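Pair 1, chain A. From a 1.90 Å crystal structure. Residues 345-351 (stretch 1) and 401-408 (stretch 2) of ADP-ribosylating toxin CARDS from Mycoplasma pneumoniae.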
# COMPACT_ATOMS: atom_id res chain seq x y z
N ALA A 345 -12.83 -21.20 -15.61
CA ALA A 345 -13.13 -21.41 -14.20
C ALA A 345 -11.86 -21.65 -13.41
O ALA A 345 -11.20 -22.68 -13.57
CB ALA A 345 -14.11 -22.58 -14.02
N GLY A 346 -11.51 -20.69 -12.56
CA GLY A 346 -10.38 -20.85 -11.66
C GLY A 346 -9.04 -20.86 -12.35
O GLY A 346 -8.19 -21.71 -12.08
N GLN A 347 -8.84 -19.90 -13.25
CA GLN A 347 -7.55 -19.75 -13.92
C GLN A 347 -7.29 -18.29 -14.26
O GLN A 347 -7.80 -17.76 -15.25
CB GLN A 347 -7.49 -20.63 -15.18
CG GLN A 347 -6.12 -20.70 -15.82
CD GLN A 347 -6.05 -21.72 -16.96
OE1 GLN A 347 -6.90 -22.60 -17.07
NE2 GLN A 347 -5.04 -21.59 -17.81
N LEU A 348 -6.52 -17.62 -13.40
CA LEU A 348 -6.08 -16.27 -13.68
C LEU A 348 -4.81 -16.37 -14.49
O LEU A 348 -4.10 -17.35 -14.39
CB LEU A 348 -5.79 -15.53 -12.37
CG LEU A 348 -6.95 -15.44 -11.39
CD1 LEU A 348 -6.44 -14.91 -10.05
CD2 LEU A 348 -8.03 -14.55 -11.95
N LYS A 349 -4.53 -15.35 -15.29
CA LYS A 349 -3.29 -15.31 -16.05
C LYS A 349 -2.43 -14.13 -15.61
O LYS A 349 -2.92 -13.02 -15.45
CB LYS A 349 -3.59 -15.21 -17.54
CG LYS A 349 -2.43 -14.73 -18.37
CD LYS A 349 -1.67 -15.88 -18.99
CE LYS A 349 -1.69 -15.78 -20.51
NZ LYS A 349 -0.84 -14.68 -21.03
N VAL A 350 -1.14 -14.37 -15.42
CA VAL A 350 -0.25 -13.31 -14.96
C VAL A 350 0.31 -12.49 -16.13
O VAL A 350 0.71 -13.04 -17.15
CB VAL A 350 0.89 -13.87 -14.11
CG1 VAL A 350 1.73 -12.75 -13.53
CG2 VAL A 350 0.31 -14.75 -13.00
N HIS A 351 0.34 -11.17 -15.96
CA HIS A 351 0.74 -10.24 -17.02
C HIS A 351 1.23 -8.99 -16.28
O HIS A 351 0.87 -8.78 -15.13
CB HIS A 351 -0.51 -9.90 -17.85
CG HIS A 351 -0.22 -9.33 -19.20
ND1 HIS A 351 0.37 -9.87 -20.29
CD2 HIS A 351 -0.60 -8.05 -19.57
CE1 HIS A 351 0.37 -8.91 -21.28
NE2 HIS A 351 -0.24 -7.83 -20.82
N HIS A 401 6.61 -20.33 -21.48
CA HIS A 401 5.34 -20.84 -21.00
C HIS A 401 4.61 -19.79 -20.17
O HIS A 401 5.23 -19.05 -19.40
CB HIS A 401 5.56 -22.11 -20.18
CG HIS A 401 6.32 -23.16 -20.92
ND1 HIS A 401 5.91 -24.17 -21.73
CD2 HIS A 401 7.70 -23.24 -20.90
CE1 HIS A 401 7.03 -24.84 -22.16
NE2 HIS A 401 8.10 -24.25 -21.65
N ASP A 402 3.30 -19.74 -20.34
CA ASP A 402 2.46 -18.81 -19.61
C ASP A 402 2.35 -19.18 -18.14
O ASP A 402 2.50 -20.34 -17.76
CB ASP A 402 1.07 -18.74 -20.24
CG ASP A 402 1.06 -17.95 -21.54
OD1 ASP A 402 2.12 -17.40 -21.93
OD2 ASP A 402 -0.01 -17.87 -22.17
N LEU A 403 2.09 -18.16 -17.32
CA LEU A 403 1.99 -18.33 -15.87
C LEU A 403 0.57 -18.06 -15.41
O LEU A 403 -0.01 -17.03 -15.75
CB LEU A 403 2.97 -17.38 -15.16
CG LEU A 403 2.96 -17.40 -13.64
CD1 LEU A 403 3.41 -18.77 -13.12
CD2 LEU A 403 3.83 -16.26 -13.07
N TYR A 404 0.01 -18.98 -14.63
CA TYR A 404 -1.37 -18.85 -14.16
C TYR A 404 -1.47 -18.85 -12.65
O TYR A 404 -0.53 -19.22 -11.95
CB TYR A 404 -2.24 -19.99 -14.71
CG TYR A 404 -2.12 -20.20 -16.20
CD1 TYR A 404 -2.75 -19.35 -17.10
CD2 TYR A 404 -1.36 -21.25 -16.71
CE1 TYR A 404 -2.64 -19.54 -18.47
CE2 TYR A 404 -1.24 -21.45 -18.08
CZ TYR A 404 -1.88 -20.60 -18.95
OH TYR A 404 -1.75 -20.80 -20.31
N VAL A 405 -2.63 -18.44 -12.14
CA VAL A 405 -2.96 -18.60 -10.73
C VAL A 405 -4.24 -19.42 -10.67
O VAL A 405 -5.22 -19.10 -11.35
CB VAL A 405 -3.24 -17.25 -10.06
CG1 VAL A 405 -3.56 -17.46 -8.59
CG2 VAL A 405 -2.06 -16.30 -10.26
N CYS A 406 -4.23 -20.48 -9.86
CA CYS A 406 -5.39 -21.35 -9.68
C CYS A 406 -5.60 -21.67 -8.21
O CYS A 406 -4.65 -21.78 -7.45
CB CYS A 406 -5.18 -22.70 -10.39
SG CYS A 406 -4.73 -22.61 -12.12
N PRO A 407 -6.87 -21.87 -7.82
CA PRO A 407 -7.16 -22.51 -6.53
C PRO A 407 -6.41 -23.84 -6.46
O PRO A 407 -6.22 -24.50 -7.49
CB PRO A 407 -8.67 -22.76 -6.59
CG PRO A 407 -9.19 -21.77 -7.59
CD PRO A 407 -8.09 -21.59 -8.60
N LEU A 408 -5.97 -24.23 -5.27
CA LEU A 408 -5.25 -25.49 -5.12
C LEU A 408 -6.20 -26.66 -5.35
O LEU A 408 -5.78 -27.72 -5.80
CB LEU A 408 -4.63 -25.60 -3.72
CG LEU A 408 -3.61 -24.51 -3.39
CD1 LEU A 408 -3.08 -24.68 -1.97
CD2 LEU A 408 -2.49 -24.51 -4.41
O HOH W 1 1.71 -15.51 -18.28

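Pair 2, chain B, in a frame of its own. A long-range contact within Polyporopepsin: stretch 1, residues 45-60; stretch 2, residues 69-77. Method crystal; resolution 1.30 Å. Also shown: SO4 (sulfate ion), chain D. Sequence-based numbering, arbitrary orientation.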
# COMPACT_ATOMS: atom_id res chain seq x y z
N SER B 45 8.09 14.69 17.64
CA SER B 45 7.13 14.72 18.72
C SER B 45 5.83 15.41 18.18
O SER B 45 5.89 16.31 17.38
CB SER B 45 7.67 15.56 19.86
OG SER B 45 8.87 14.99 20.35
N TYR B 46 4.74 14.96 18.78
CA TYR B 46 3.43 15.59 18.50
C TYR B 46 3.44 17.03 19.04
O TYR B 46 3.55 17.23 20.25
CB TYR B 46 2.33 14.81 19.17
CG TYR B 46 0.92 15.29 18.97
CD1 TYR B 46 0.50 15.89 17.79
CD2 TYR B 46 -0.02 15.10 19.98
CE1 TYR B 46 -0.82 16.31 17.62
CE2 TYR B 46 -1.33 15.51 19.81
CZ TYR B 46 -1.69 16.08 18.67
OH TYR B 46 -3.06 16.43 18.54
N VAL B 47 3.27 17.98 18.16
CA VAL B 47 3.20 19.43 18.56
C VAL B 47 1.75 19.75 18.80
O VAL B 47 0.89 19.74 17.84
CB VAL B 47 3.78 20.25 17.48
CG1 VAL B 47 3.68 21.75 17.91
CG2 VAL B 47 5.29 19.86 17.29
N LYS B 48 1.36 20.02 20.03
CA LYS B 48 -0.02 20.25 20.43
C LYS B 48 -0.36 21.71 20.30
O LYS B 48 0.29 22.62 20.88
CB LYS B 48 -0.22 19.81 21.88
CG LYS B 48 -0.08 18.28 21.95
CD LYS B 48 -0.37 17.82 23.42
CE LYS B 48 -0.25 16.28 23.54
NZ LYS B 48 -0.52 15.87 24.96
N THR B 49 -1.37 22.03 19.51
CA THR B 49 -1.85 23.37 19.29
C THR B 49 -3.28 23.43 19.72
O THR B 49 -3.87 22.50 20.25
CB THR B 49 -1.75 23.76 17.80
OG1 THR B 49 -2.65 22.90 17.03
CG2 THR B 49 -0.35 23.58 17.28
N SER B 50 -3.93 24.62 19.45
CA SER B 50 -5.25 24.78 19.97
C SER B 50 -6.33 23.89 19.36
O SER B 50 -7.36 23.64 19.93
CB SER B 50 -5.75 26.24 19.72
OG SER B 50 -5.89 26.49 18.33
N THR B 51 -6.00 23.27 18.19
CA THR B 51 -6.95 22.37 17.54
C THR B 51 -6.79 20.89 18.08
O THR B 51 -7.60 20.05 17.70
CB THR B 51 -6.75 22.36 16.05
OG1 THR B 51 -5.40 22.19 15.69
CG2 THR B 51 -7.22 23.73 15.40
N SER B 52 -5.79 20.64 18.87
CA SER B 52 -5.62 19.28 19.50
C SER B 52 -6.64 19.12 20.62
O SER B 52 -6.70 20.04 21.50
CB SER B 52 -4.19 19.19 20.02
OG SER B 52 -4.01 17.91 20.65
N SER B 53 -7.27 18.01 20.71
CA SER B 53 -8.17 17.68 21.83
C SER B 53 -8.00 16.26 22.22
O SER B 53 -7.85 15.33 21.40
CB SER B 53 -9.65 17.83 21.35
OG SER B 53 -9.90 19.26 21.11
N ALA B 54 -8.02 16.05 23.52
CA ALA B 54 -7.98 14.71 24.04
C ALA B 54 -9.19 13.97 23.89
O ALA B 54 -10.26 14.44 23.43
CB ALA B 54 -7.85 14.87 25.60
N THR B 55 -8.97 12.51 23.72
CA THR B 55 -10.12 11.67 23.80
C THR B 55 -9.99 10.75 25.06
O THR B 55 -9.09 10.86 25.76
CB THR B 55 -10.33 10.78 22.57
OG1 THR B 55 -9.33 9.69 22.59
CG2 THR B 55 -10.15 11.51 21.27
N SER B 56 -11.06 9.90 25.22
CA SER B 56 -11.00 9.00 26.37
C SER B 56 -10.26 7.71 26.12
O SER B 56 -10.12 6.84 26.97
CB SER B 56 -12.42 8.59 26.67
OG SER B 56 -13.04 7.91 25.67
N ASP B 57 -9.63 7.56 24.90
CA ASP B 57 -9.09 6.26 24.47
C ASP B 57 -7.61 6.25 24.29
O ASP B 57 -6.97 7.20 23.81
CB ASP B 57 -9.71 5.90 23.12
CG ASP B 57 -11.18 5.63 23.22
OD1 ASP B 57 -11.60 4.75 24.06
OD2 ASP B 57 -11.97 6.23 22.48
N LYS B 58 -7.04 5.09 24.59
CA LYS B 58 -5.70 4.67 24.06
C LYS B 58 -5.96 3.93 22.74
O LYS B 58 -7.07 3.55 22.43
CB LYS B 58 -5.02 3.72 25.07
CG LYS B 58 -4.82 4.32 26.50
CD LYS B 58 -4.10 5.55 26.40
CE LYS B 58 -3.63 6.06 27.92
NZ LYS B 58 -2.95 7.32 27.83
N VAL B 59 -4.84 3.76 22.01
CA VAL B 59 -4.93 3.15 20.68
C VAL B 59 -3.74 2.23 20.49
O VAL B 59 -2.66 2.47 21.02
CB VAL B 59 -5.02 4.26 19.55
CG1 VAL B 59 -3.77 5.13 19.54
CG2 VAL B 59 -5.26 3.63 18.19
N SER B 60 -3.98 1.14 19.75
CA SER B 60 -2.93 0.11 19.48
C SER B 60 -3.28 -0.55 18.15
O SER B 60 -4.39 -0.92 17.93
CB SER B 60 -3.06 -0.99 20.66
OG SER B 60 -2.15 -1.96 20.47
N SER B 69 1.58 1.74 19.73
CA SER B 69 0.49 2.01 20.68
C SER B 69 0.73 3.42 21.22
O SER B 69 1.81 3.93 21.30
CB SER B 69 0.41 0.93 21.78
OG SER B 69 1.59 0.85 22.40
N GLY B 70 -0.39 3.96 21.72
CA GLY B 70 -0.34 5.33 22.30
C GLY B 70 -1.71 5.78 22.71
O GLY B 70 -2.53 5.04 23.22
N THR B 71 -1.94 7.07 22.43
CA THR B 71 -3.19 7.75 22.89
C THR B 71 -3.84 8.38 21.64
O THR B 71 -3.13 8.88 20.76
CB THR B 71 -2.80 8.87 23.85
OG1 THR B 71 -2.34 8.21 25.08
CG2 THR B 71 -3.92 9.76 24.25
N GLU B 72 -5.17 8.31 21.63
CA GLU B 72 -5.96 8.89 20.51
C GLU B 72 -6.30 10.33 20.80
O GLU B 72 -6.79 10.65 21.94
CB GLU B 72 -7.18 8.06 20.26
CG GLU B 72 -7.88 8.30 18.93
CD GLU B 72 -7.10 7.72 17.75
OE1 GLU B 72 -6.13 6.97 17.87
OE2 GLU B 72 -7.57 8.00 16.54
N TYR B 73 -6.18 11.21 19.86
CA TYR B 73 -6.54 12.64 19.91
C TYR B 73 -7.43 12.96 18.76
O TYR B 73 -7.49 12.21 17.79
CB TYR B 73 -5.28 13.48 19.81
CG TYR B 73 -4.34 13.43 20.97
CD1 TYR B 73 -3.45 12.40 21.12
CD2 TYR B 73 -4.40 14.41 22.00
CE1 TYR B 73 -2.56 12.33 22.21
CE2 TYR B 73 -3.50 14.34 23.11
CZ TYR B 73 -2.63 13.30 23.15
OH TYR B 73 -1.80 13.26 24.27
N THR B 74 -8.07 14.15 18.76
CA THR B 74 -8.57 14.75 17.55
C THR B 74 -7.74 15.96 17.22
O THR B 74 -7.22 16.66 18.15
CB THR B 74 -10.04 15.00 17.54
OG1 THR B 74 -10.34 15.96 18.60
CG2 THR B 74 -10.88 13.80 17.78
N ASP B 75 -7.60 16.31 15.97
CA ASP B 75 -6.82 17.45 15.56
C ASP B 75 -7.16 17.83 14.11
O ASP B 75 -7.88 17.04 13.41
CB ASP B 75 -5.30 17.16 15.70
CG ASP B 75 -4.51 18.41 16.07
OD1 ASP B 75 -4.83 19.50 15.62
OD2 ASP B 75 -3.45 18.25 16.73
N THR B 76 -6.72 18.96 13.66
CA THR B 76 -6.93 19.40 12.27
C THR B 76 -5.81 18.82 11.45
O THR B 76 -4.62 19.03 11.72
CB THR B 76 -6.92 20.91 12.20
OG1 THR B 76 -8.11 21.35 12.88
CG2 THR B 76 -7.03 21.42 10.76
N VAL B 77 -6.18 18.10 10.38
CA VAL B 77 -5.20 17.45 9.46
C VAL B 77 -5.30 18.08 8.11
O VAL B 77 -6.45 18.23 7.57
CB VAL B 77 -5.56 15.94 9.42
CG1 VAL B 77 -4.81 15.24 8.30
CG2 VAL B 77 -5.21 15.33 10.79
S SO4 D . 0.51 6.77 26.41
O1 SO4 D . 1.27 8.09 27.07
O2 SO4 D . 0.14 7.23 25.03
O3 SO4 D . 1.48 5.74 26.33
O4 SO4 D . -0.64 6.40 27.13
O HOH W 2 -1.85 20.26 17.28
O HOH W 3 -9.57 20.07 14.91
O HOH W 4 -9.85 18.56 17.85
O HOH W 5 -11.74 15.09 20.92
O HOH W 6 -6.29 11.95 24.44

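What backbone arrangement do the two pairs share? In each, a short segment runs antiparallel to a strand, and 14 central residues superpose with an RMSD of 0.9 Å. One hydrogen-bonded couple anchors both. In pair 1, Leu A348 N reaches Val A405 O at 2.8 Å and Val A405 N returns to Leu A348 O at 2.9 Å; in pair 2, the matched Ser B53 N and Thr B74 O, and Thr B74 N and Ser B53 O, are both 2.9 Å apart. Two residues on, Val A350 N bonds Leu A403 O at 2.9 Å, whereas the matched bond from Thr B55 N to Glu B72 O is stretched to 3.4 Å and weak.

How is the face beside the central couple filled? In pair 1 it is greasy: Leu A348 CB lies 3.8 Å from Val A405 CB, and Val A350 CG2 packs 3.9 Å from Val A405 CG2 and 3.8 Å from Leu A403 CG. In pair 2 the same positions hold Ser B53, Thr B74, Thr B55 and Glu B72. Thr B55 uses its hydroxyl where valine offers only methyls: OG1 donates to Glu B72 O at 2.8 Å, the same oxygen that the weak bond from Thr B55 N reaches. Ser B53 CB sits 3.4 Å from Thr B74 OG1, and water 4 lies 2.8 Å from Thr B74 OG1 and its O donates to Thr B51 O at 2.7 Å.

What surrounds the tyrosine that both pairs keep? Tyr A404 and Tyr B73 match, both with chi1 in the m well, but their neighbours differ. Gln A347, with both chi1 and chi2 t, extends until NE2 lies over one ring face, 3.2 Å from Tyr A404 CE1, while Lys A349 CD comes within 3.8 Å of that same CE1. The matched Ser B52 and Ala B54 are too short to cover a ring in this way. In pair 2 the edge of Tyr B46, which lies outside the matched residues, turns toward the face of Tyr B73, with centroids 5.1 Å apart and planes at 64°.

How are the polar ends of the contact settled? Lys A349 NZ forms a salt bridge with Asp A402 OD2 at 3.5 Å. Thr B71 matches Asp A402; its OG1 accepts from Lys B58 NZ, outside the matched residues, at 3.0 Å and donates to sulfate O2 at 2.7 Å. At the other end, Cys A406 corresponds to Asp B75, whose carboxylate draws in two hydroxyls: Tyr B46 OH donates to Asp B75 OD2 at 2.6 Å, and Thr B51 OG1 to Asp B75 OD1 at 2.8 Å. Gly A346, matching Thr B51, has no side chain to do likewise.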